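Local structure of phytochrome Response Regulator RcpA (Tolypothrix sp. PCC 7601, 1K68) at residues V32-G37 with M41-Q46; C110-S115 with F122-G127. The protein probably acts as the CheY-like partner of a cyanobacterial phytochrome, taking up a phosphoryl group on an aspartate beside a magnesium ion and forming homodimers. All blocks are in the same frame, centred on the assembly; numbering follows the deposited sequence.

Contact 1 of 2, residues V32-G37 with M41-Q46; sequences VTVRDG and MAYLRQ
Val-32 and Tyr-43 make the tight part of this contact. CG1 of Val-32 lies 3.7 Å from CE1 of Tyr-43, in an oblique approach to the ring, and CG2 of Val-32 comes equally near the phenol oxygen OH. With its CG anti to the backbone N (chi1 -172°), Tyr-43 reaches off the helix toward the strand, where its ring also stacks on Phe-6 of strand 4-8 and its OH hydrogen-bonds NZ of Lys-4. An alanine in place of Tyr-43 is likely to leave a gap beside Val-32 and Phe-6 without its stacking partner, and to cost Lys-4 a hydrogen-bond mate. Packing slackens toward Val-34, whose CG1 stands 4.5 Å from CD1 of Tyr-43. Beyond it the chain turns at Asp-36, the N-cap, and enters the helix, whose first turn is held by Met-41 N to Gly-37 O at 3.0 Å with an N-H...O angle of 165°. Met-41 then carries its end away, to helix 70-79. The loose side is the helix end, where exposed Gln-46, at positive phi, is the C' residue of a Schellman motif. Strand, short turn and returning helix form a beta-alpha unit of the CheY-like receiver fold.

Contact 2 of 2, residues C110-S115 with F122-G127; sequences CYITKS and FQIVKG
Ile-112 and Ile-124 join the edge strand 110-113 to helix 118-135, the last beta-alpha unit of the (beta/alpha)5 receiver fold. The apolar contact is narrow. CG2 of Ile-112 meets CG2 of Ile-124 at 3.7 Å, methyl against methyl, while the two side chains run past each other in opposite directions. In both residues CG2 stands anti to the backbone N, which turns the methyl into the gap between strand and helix. Ile-112 also touches Ile-128, one turn farther along the same helix, so its side chain lies against one flank of that helix rather than against a single residue.

The side chains of Thr-113 and Lys-114 set off away from the helical segment 122-127, and the lysine finds its partners elsewhere: its NZ hydrogen-bonds the phosphoryl oxygen OP1 of the modified residue at position 62, as expected of the conserved lysine of receiver domains, and makes salt bridges to Glu-9 and Asp-14 as well. On the side of the helix turned from the strand, Phe-122 packs on helix 12-23 and on Pro-81 of the second subunit.

The second kind of contact across the segments sets polar oxygens against aliphatic carbon, and all of it falls on the outer branch of Ile-124. Its extended chain (chi2 -180°) brings CD1 to 4.0 Å from the carbonyl O of Thr-113. The same methyl comes much nearer to the loop hydroxyl: Ser-115 OG lies 3.0 Å from Ile-124 CD1, short enough for its exact value to be doubtful, with CG1 of Ile-124 behind at 3.9 Å from that OG.

Both contacts pair a strand of the same parallel sheet with the helix that follows it, and the two strands, 30-34 and 110-113, are its opposite edges. Their centres lie 21 Å apart, on opposite sides of the chain's centre, and their nearest atoms are about 10 Å from each other. Contact 1 is the buried one: an aromatic ring bridges strand and helix, and a helical backbone hydrogen bond joins its segments. Contact 2 is nearer the surface and smaller, made of aliphatic branches and a serine hydroxyl. It lies next to the phosphorylation site, since its strand runs on into the lysine that hydrogen-bonds the phosphoryl group, and its helix touches the second subunit.

Contact 1 of 2, residues V32-G37 with M41-Q46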
ATOM      1  N   VAL A  32     -10.431  -3.575  11.700  1.00 36.95           N
ATOM      2  CA  VAL A  32     -10.765  -2.329  12.362  1.00 37.08           C
ATOM      3  C   VAL A  32      -9.473  -1.752  12.901  1.00 37.49           C
ATOM      4  O   VAL A  32      -8.745  -2.410  13.640  1.00 38.05           O
ATOM      5  CB  VAL A  32     -11.765  -2.551  13.497  1.00 37.21           C
ATOM      6  CG1 VAL A  32     -11.947  -1.270  14.288  1.00 36.66           C
ATOM      7  CG2 VAL A  32     -13.096  -2.993  12.912  1.00 36.88           C
ATOM      8  N   THR A  33      -9.194  -0.513  12.524  1.00 37.62           N
ATOM      9  CA  THR A  33      -7.965   0.151  12.915  1.00 36.79           C
ATOM     10  C   THR A  33      -8.173   1.374  13.799  1.00 37.50           C
ATOM     11  O   THR A  33      -8.947   2.262  13.450  1.00 36.20           O
ATOM     12  CB  THR A  33      -7.193   0.610  11.650  1.00 37.23           C
ATOM     13  OG1 THR A  33      -7.047  -0.494  10.742  1.00 37.22           O
ATOM     14  CG2 THR A  33      -5.817   1.154  12.015  1.00 34.71           C
ATOM     15  N   VAL A  34      -7.503   1.403  14.951  1.00 35.57           N
ATOM     16  CA  VAL A  34      -7.552   2.563  15.840  1.00 36.12           C
ATOM     17  C   VAL A  34      -6.102   3.017  15.926  1.00 36.19           C
ATOM     18  O   VAL A  34      -5.182   2.193  15.818  1.00 35.18           O
ATOM     19  CB  VAL A  34      -8.094   2.242  17.252  1.00 36.47           C
ATOM     20  CG1 VAL A  34      -9.574   1.915  17.172  1.00 36.57           C
ATOM     21  CG2 VAL A  34      -7.312   1.105  17.874  1.00 36.94           C
ATOM     22  N   ARG A  35      -5.892   4.311  16.141  1.00 36.09           N
ATOM     23  CA  ARG A  35      -4.542   4.869  16.137  1.00 38.57           C
ATOM     24  C   ARG A  35      -3.829   5.251  17.426  1.00 37.34           C
ATOM     25  O   ARG A  35      -2.767   5.866  17.376  1.00 37.46           O
ATOM     26  CB  ARG A  35      -4.528   6.047  15.169  1.00 40.57           C
ATOM     27  CG  ARG A  35      -5.145   5.665  13.828  1.00 45.01           C
ATOM     28  CD  ARG A  35      -5.445   6.860  12.948  1.00 50.68           C
ATOM     29  NE  ARG A  35      -4.493   6.974  11.853  1.00 53.97           N
ATOM     30  CZ  ARG A  35      -3.188   7.144  12.017  1.00 56.23           C
ATOM     31  NH1 ARG A  35      -2.670   7.221  13.235  1.00 59.97           N
ATOM     32  NH2 ARG A  35      -2.397   7.240  10.963  1.00 57.60           N
ATOM     33  N   ASP A  36      -4.390   4.911  18.576  1.00 37.40           N
ATOM     34  CA  ASP A  36      -3.704   5.201  19.834  1.00 38.88           C
ATOM     35  C   ASP A  36      -4.122   4.210  20.912  1.00 37.70           C
ATOM     36  O   ASP A  36      -5.158   3.563  20.797  1.00 36.78           O
ATOM     37  CB  ASP A  36      -3.957   6.639  20.305  1.00 41.47           C
ATOM     38  CG  ASP A  36      -5.382   6.868  20.755  1.00 42.42           C
ATOM     39  OD1 ASP A  36      -6.141   7.526  20.012  1.00 44.72           O
ATOM     40  OD2 ASP A  36      -5.738   6.386  21.847  1.00 41.05           O
ATOM     41  N   GLY A  37      -3.301   4.092  21.949  1.00 38.01           N
ATOM     42  CA  GLY A  37      -3.589   3.161  23.022  1.00 39.94           C
ATOM     43  C   GLY A  37      -4.917   3.410  23.707  1.00 41.35           C
ATOM     44  O   GLY A  37      -5.624   2.467  24.065  1.00 40.17           O
ATOM     45  N   MET A  41      -7.960   0.606  24.130  1.00 34.44           N
ATOM     46  CA  MET A  41      -8.608   0.081  25.323  1.00 35.20           C
ATOM     47  C   MET A  41     -10.105   0.381  25.362  1.00 34.88           C
ATOM     48  O   MET A  41     -10.898  -0.476  25.741  1.00 35.81           O
ATOM     49  CB  MET A  41      -7.923   0.629  26.571  1.00 35.94           C
ATOM     50  CG  MET A  41      -6.479   0.171  26.716  1.00 37.46           C
ATOM     51  SD  MET A  41      -6.363  -1.623  26.631  1.00 36.61           S
ATOM     52  CE  MET A  41      -7.031  -2.057  28.247  1.00 36.99           C
ATOM     53  N   ALA A  42     -10.493   1.589  24.969  1.00 34.72           N
ATOM     54  CA  ALA A  42     -11.909   1.948  24.965  1.00 35.81           C
ATOM     55  C   ALA A  42     -12.681   0.978  24.070  1.00 35.24           C
ATOM     56  O   ALA A  42     -13.745   0.478  24.442  1.00 34.84           O
ATOM     57  CB  ALA A  42     -12.086   3.384  24.474  1.00 35.40           C
ATOM     58  N   TYR A  43     -12.132   0.711  22.889  1.00 35.34           N
ATOM     59  CA  TYR A  43     -12.757  -0.193  21.930  1.00 33.96           C
ATOM     60  C   TYR A  43     -12.868  -1.609  22.489  1.00 33.51           C
ATOM     61  O   TYR A  43     -13.919  -2.245  22.386  1.00 32.75           O
ATOM     62  CB  TYR A  43     -11.945  -0.212  20.625  1.00 35.84           C
ATOM     63  CG  TYR A  43     -12.597  -0.963  19.483  1.00 36.76           C
ATOM     64  CD1 TYR A  43     -13.266  -0.283  18.463  1.00 38.61           C
ATOM     65  CD2 TYR A  43     -12.555  -2.355  19.425  1.00 37.72           C
ATOM     66  CE1 TYR A  43     -13.876  -0.975  17.415  1.00 37.54           C
ATOM     67  CE2 TYR A  43     -13.162  -3.054  18.384  1.00 37.36           C
ATOM     68  CZ  TYR A  43     -13.819  -2.360  17.386  1.00 37.17           C
ATOM     69  OH  TYR A  43     -14.424  -3.057  16.367  1.00 41.19           O
ATOM     70  N   LEU A  44     -11.784  -2.107  23.083  1.00 32.55           N
ATOM     71  CA  LEU A  44     -11.783  -3.462  23.627  1.00 32.12           C
ATOM     72  C   LEU A  44     -12.692  -3.616  24.845  1.00 33.59           C
ATOM     73  O   LEU A  44     -13.243  -4.688  25.077  1.00 31.84           O
ATOM     74  CB  LEU A  44     -10.354  -3.891  23.970  1.00 30.40           C
ATOM     75  CG  LEU A  44      -9.422  -4.002  22.755  1.00 28.47           C
ATOM     76  CD1 LEU A  44      -7.978  -4.258  23.208  1.00 28.17           C
ATOM     77  CD2 LEU A  44      -9.912  -5.121  21.850  1.00 27.76           C
ATOM     78  N   ARG A  45     -12.849  -2.550  25.624  1.00 36.88           N
ATOM     79  CA  ARG A  45     -13.721  -2.619  26.790  1.00 39.94           C
ATOM     80  C   ARG A  45     -15.127  -2.177  26.409  1.00 42.99           C
ATOM     81  O   ARG A  45     -15.987  -1.999  27.274  1.00 45.31           O
ATOM     82  CB  ARG A  45     -13.196  -1.743  27.928  1.00 39.44           C
ATOM     83  CG  ARG A  45     -11.915  -2.238  28.580  1.00 38.27           C
ATOM     84  CD  ARG A  45     -11.615  -1.428  29.825  1.00 38.82           C
ATOM     85  NE  ARG A  45     -10.314  -1.741  30.410  1.00 38.74           N
ATOM     86  CZ  ARG A  45      -9.952  -2.942  30.847  1.00 37.52           C
ATOM     87  NH1 ARG A  45     -10.797  -3.963  30.770  1.00 37.57           N
ATOM     88  NH2 ARG A  45      -8.746  -3.119  31.368  1.00 36.66           N
ATOM     89  N   GLN A  46     -15.360  -2.005  25.110  1.00 44.67           N
ATOM     90  CA  GLN A  46     -16.666  -1.590  24.610  1.00 47.86           C
ATOM     91  C   GLN A  46     -17.215  -0.414  25.413  1.00 48.69           C
ATOM     92  O   GLN A  46     -18.344  -0.456  25.898  1.00 49.92           O
ATOM     93  CB  GLN A  46     -17.648  -2.764  24.680  1.00 48.48           C
ATOM     94  CG  GLN A  46     -17.339  -3.897  23.716  1.00 49.38           C
ATOM     95  CD  GLN A  46     -18.166  -5.140  23.989  1.00 50.66           C
ATOM     96  OE1 GLN A  46     -18.159  -6.088  23.209  1.00 51.78           O
ATOM     97  NE2 GLN A  46     -18.875  -5.141  25.107  1.00 53.02           N
TER

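Contact 2 of 2, residues C110-S115 with F122-G127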
ATOM      1  N   CYS A 110       2.802 -13.442  20.577  1.00 24.53           N
ATOM      2  CA  CYS A 110       3.944 -13.429  19.676  1.00 25.03           C
ATOM      3  C   CYS A 110       4.463 -12.022  19.433  1.00 27.87           C
ATOM      4  O   CYS A 110       3.701 -11.041  19.473  1.00 26.17           O
ATOM      5  CB  CYS A 110       3.560 -14.058  18.333  1.00 25.42           C
ATOM      6  SG  CYS A 110       4.984 -14.377  17.271  1.00 33.32           S
ATOM      7  N   TYR A 111       5.765 -11.925  19.163  1.00 25.01           N
ATOM      8  CA  TYR A 111       6.399 -10.635  18.899  1.00 25.67           C
ATOM      9  C   TYR A 111       7.055 -10.680  17.521  1.00 27.42           C
ATOM     10  O   TYR A 111       7.822 -11.597  17.213  1.00 27.09           O
ATOM     11  CB  TYR A 111       7.449 -10.350  19.981  1.00 25.71           C
ATOM     12  CG  TYR A 111       8.037  -8.952  19.989  1.00 28.88           C
ATOM     13  CD1 TYR A 111       7.762  -8.067  21.038  1.00 29.57           C
ATOM     14  CD2 TYR A 111       8.926  -8.537  18.994  1.00 26.89           C
ATOM     15  CE1 TYR A 111       8.370  -6.809  21.102  1.00 28.77           C
ATOM     16  CE2 TYR A 111       9.532  -7.282  19.045  1.00 28.86           C
ATOM     17  CZ  TYR A 111       9.254  -6.429  20.105  1.00 30.80           C
ATOM     18  OH  TYR A 111       9.883  -5.210  20.186  1.00 31.44           O
ATOM     19  N   ILE A 112       6.748  -9.694  16.686  1.00 26.72           N
ATOM     20  CA  ILE A 112       7.326  -9.644  15.348  1.00 27.44           C
ATOM     21  C   ILE A 112       7.854  -8.247  15.061  1.00 26.74           C
ATOM     22  O   ILE A 112       7.184  -7.251  15.328  1.00 26.80           O
ATOM     23  CB  ILE A 112       6.286 -10.017  14.263  1.00 27.30           C
ATOM     24  CG1 ILE A 112       5.779 -11.443  14.491  1.00 29.14           C
ATOM     25  CG2 ILE A 112       6.918  -9.898  12.880  1.00 29.65           C
ATOM     26  CD1 ILE A 112       4.661 -11.840  13.581  1.00 31.26           C
ATOM     27  N   THR A 113       9.064  -8.183  14.519  1.00 28.13           N
ATOM     28  CA  THR A 113       9.670  -6.905  14.187  1.00 28.69           C
ATOM     29  C   THR A 113       9.372  -6.575  12.737  1.00 30.76           C
ATOM     30  O   THR A 113       9.494  -7.430  11.858  1.00 31.03           O
ATOM     31  CB  THR A 113      11.190  -6.945  14.375  1.00 31.40           C
ATOM     32  OG1 THR A 113      11.740  -7.965  13.534  1.00 35.43           O
ATOM     33  CG2 THR A 113      11.538  -7.254  15.822  1.00 27.58           C
ATOM     34  N   LYS A 114       8.979  -5.333  12.486  1.00 29.52           N
ATOM     35  CA  LYS A 114       8.673  -4.907  11.135  1.00 29.82           C
ATOM     36  C   LYS A 114       9.952  -4.922  10.289  1.00 32.05           C
ATOM     37  O   LYS A 114      10.980  -4.380  10.696  1.00 31.82           O
ATOM     38  CB  LYS A 114       8.070  -3.504  11.168  1.00 28.84           C
ATOM     39  CG  LYS A 114       6.719  -3.417  11.881  1.00 26.58           C
ATOM     40  CD  LYS A 114       6.234  -1.978  11.915  1.00 25.70           C
ATOM     41  CE  LYS A 114       4.853  -1.876  12.524  1.00 26.39           C
ATOM     42  NZ  LYS A 114       4.504  -0.467  12.793  1.00 25.94           N
ATOM     43  N   SER A 115       9.890  -5.560   9.125  1.00 34.18           N
ATOM     44  CA  SER A 115      11.054  -5.633   8.235  1.00 35.72           C
ATOM     45  C   SER A 115      11.408  -4.236   7.735  1.00 36.36           C
ATOM     46  O   SER A 115      10.573  -3.325   7.750  1.00 34.60           O
ATOM     47  CB  SER A 115      10.753  -6.512   7.016  1.00 37.57           C
ATOM     48  OG  SER A 115      10.132  -7.732   7.376  1.00 44.54           O
ATOM     49  N   PHE A 122       5.418  -7.017   3.920  1.00 34.30           N
ATOM     50  CA  PHE A 122       4.164  -7.435   3.312  1.00 34.00           C
ATOM     51  C   PHE A 122       4.031  -8.950   3.460  1.00 33.04           C
ATOM     52  O   PHE A 122       2.974  -9.456   3.816  1.00 30.92           O
ATOM     53  CB  PHE A 122       4.137  -7.056   1.831  1.00 34.71           C
ATOM     54  CG  PHE A 122       2.784  -7.210   1.185  1.00 35.68           C
ATOM     55  CD1 PHE A 122       1.860  -6.170   1.221  1.00 37.58           C
ATOM     56  CD2 PHE A 122       2.437  -8.392   0.542  1.00 36.07           C
ATOM     57  CE1 PHE A 122       0.610  -6.300   0.618  1.00 38.84           C
ATOM     58  CE2 PHE A 122       1.190  -8.540  -0.063  1.00 37.45           C
ATOM     59  CZ  PHE A 122       0.273  -7.490  -0.024  1.00 38.19           C
ATOM     60  N   GLN A 123       5.117  -9.675   3.207  1.00 34.63           N
ATOM     61  CA  GLN A 123       5.080 -11.128   3.314  1.00 35.80           C
ATOM     62  C   GLN A 123       4.954 -11.585   4.764  1.00 34.75           C
ATOM     63  O   GLN A 123       4.409 -12.644   5.041  1.00 35.18           O
ATOM     64  CB  GLN A 123       6.317 -11.741   2.658  1.00 38.93           C
ATOM     65  CG  GLN A 123       6.324 -11.593   1.135  1.00 44.39           C
ATOM     66  CD  GLN A 123       5.062 -12.157   0.491  1.00 47.60           C
ATOM     67  OE1 GLN A 123       4.684 -13.304   0.741  1.00 48.06           O
ATOM     68  NE2 GLN A 123       4.405 -11.353  -0.341  1.00 46.81           N
ATOM     69  N   ILE A 124       5.452 -10.782   5.691  1.00 32.62           N
ATOM     70  CA  ILE A 124       5.338 -11.120   7.099  1.00 31.68           C
ATOM     71  C   ILE A 124       3.872 -11.021   7.510  1.00 31.71           C
ATOM     72  O   ILE A 124       3.349 -11.894   8.201  1.00 32.22           O
ATOM     73  CB  ILE A 124       6.192 -10.169   7.966  1.00 32.96           C
ATOM     74  CG1 ILE A 124       7.642 -10.654   7.983  1.00 32.59           C
ATOM     75  CG2 ILE A 124       5.630 -10.076   9.369  1.00 33.52           C
ATOM     76  CD1 ILE A 124       8.561  -9.801   8.807  1.00 32.93           C
ATOM     77  N   VAL A 125       3.198  -9.957   7.086  1.00 30.61           N
ATOM     78  CA  VAL A 125       1.796  -9.810   7.446  1.00 29.76           C
ATOM     79  C   VAL A 125       1.007 -10.975   6.871  1.00 30.76           C
ATOM     80  O   VAL A 125       0.082 -11.479   7.507  1.00 30.14           O
ATOM     81  CB  VAL A 125       1.215  -8.481   6.932  1.00 28.82           C
ATOM     82  CG1 VAL A 125      -0.280  -8.401   7.253  1.00 28.10           C
ATOM     83  CG2 VAL A 125       1.957  -7.316   7.576  1.00 26.73           C
ATOM     84  N   LYS A 126       1.381 -11.411   5.669  1.00 31.70           N
ATOM     85  CA  LYS A 126       0.707 -12.536   5.032  1.00 33.87           C
ATOM     86  C   LYS A 126       0.923 -13.783   5.878  1.00 32.26           C
ATOM     87  O   LYS A 126       0.037 -14.618   5.999  1.00 32.45           O
ATOM     88  CB  LYS A 126       1.249 -12.779   3.615  1.00 35.09           C
ATOM     89  CG  LYS A 126       0.992 -11.640   2.640  1.00 39.71           C
ATOM     90  CD  LYS A 126      -0.496 -11.355   2.478  1.00 42.73           C
ATOM     91  CE  LYS A 126      -1.233 -12.500   1.787  1.00 46.40           C
ATOM     92  NZ  LYS A 126      -2.690 -12.210   1.646  1.00 45.74           N
ATOM     93  N   GLY A 127       2.111 -13.909   6.457  1.00 31.41           N
ATOM     94  CA  GLY A 127       2.386 -15.064   7.291  1.00 31.21           C
ATOM     95  C   GLY A 127       1.544 -15.008   8.553  1.00 29.69           C
ATOM     96  O   GLY A 127       1.054 -16.027   9.036  1.00 29.92           O
TER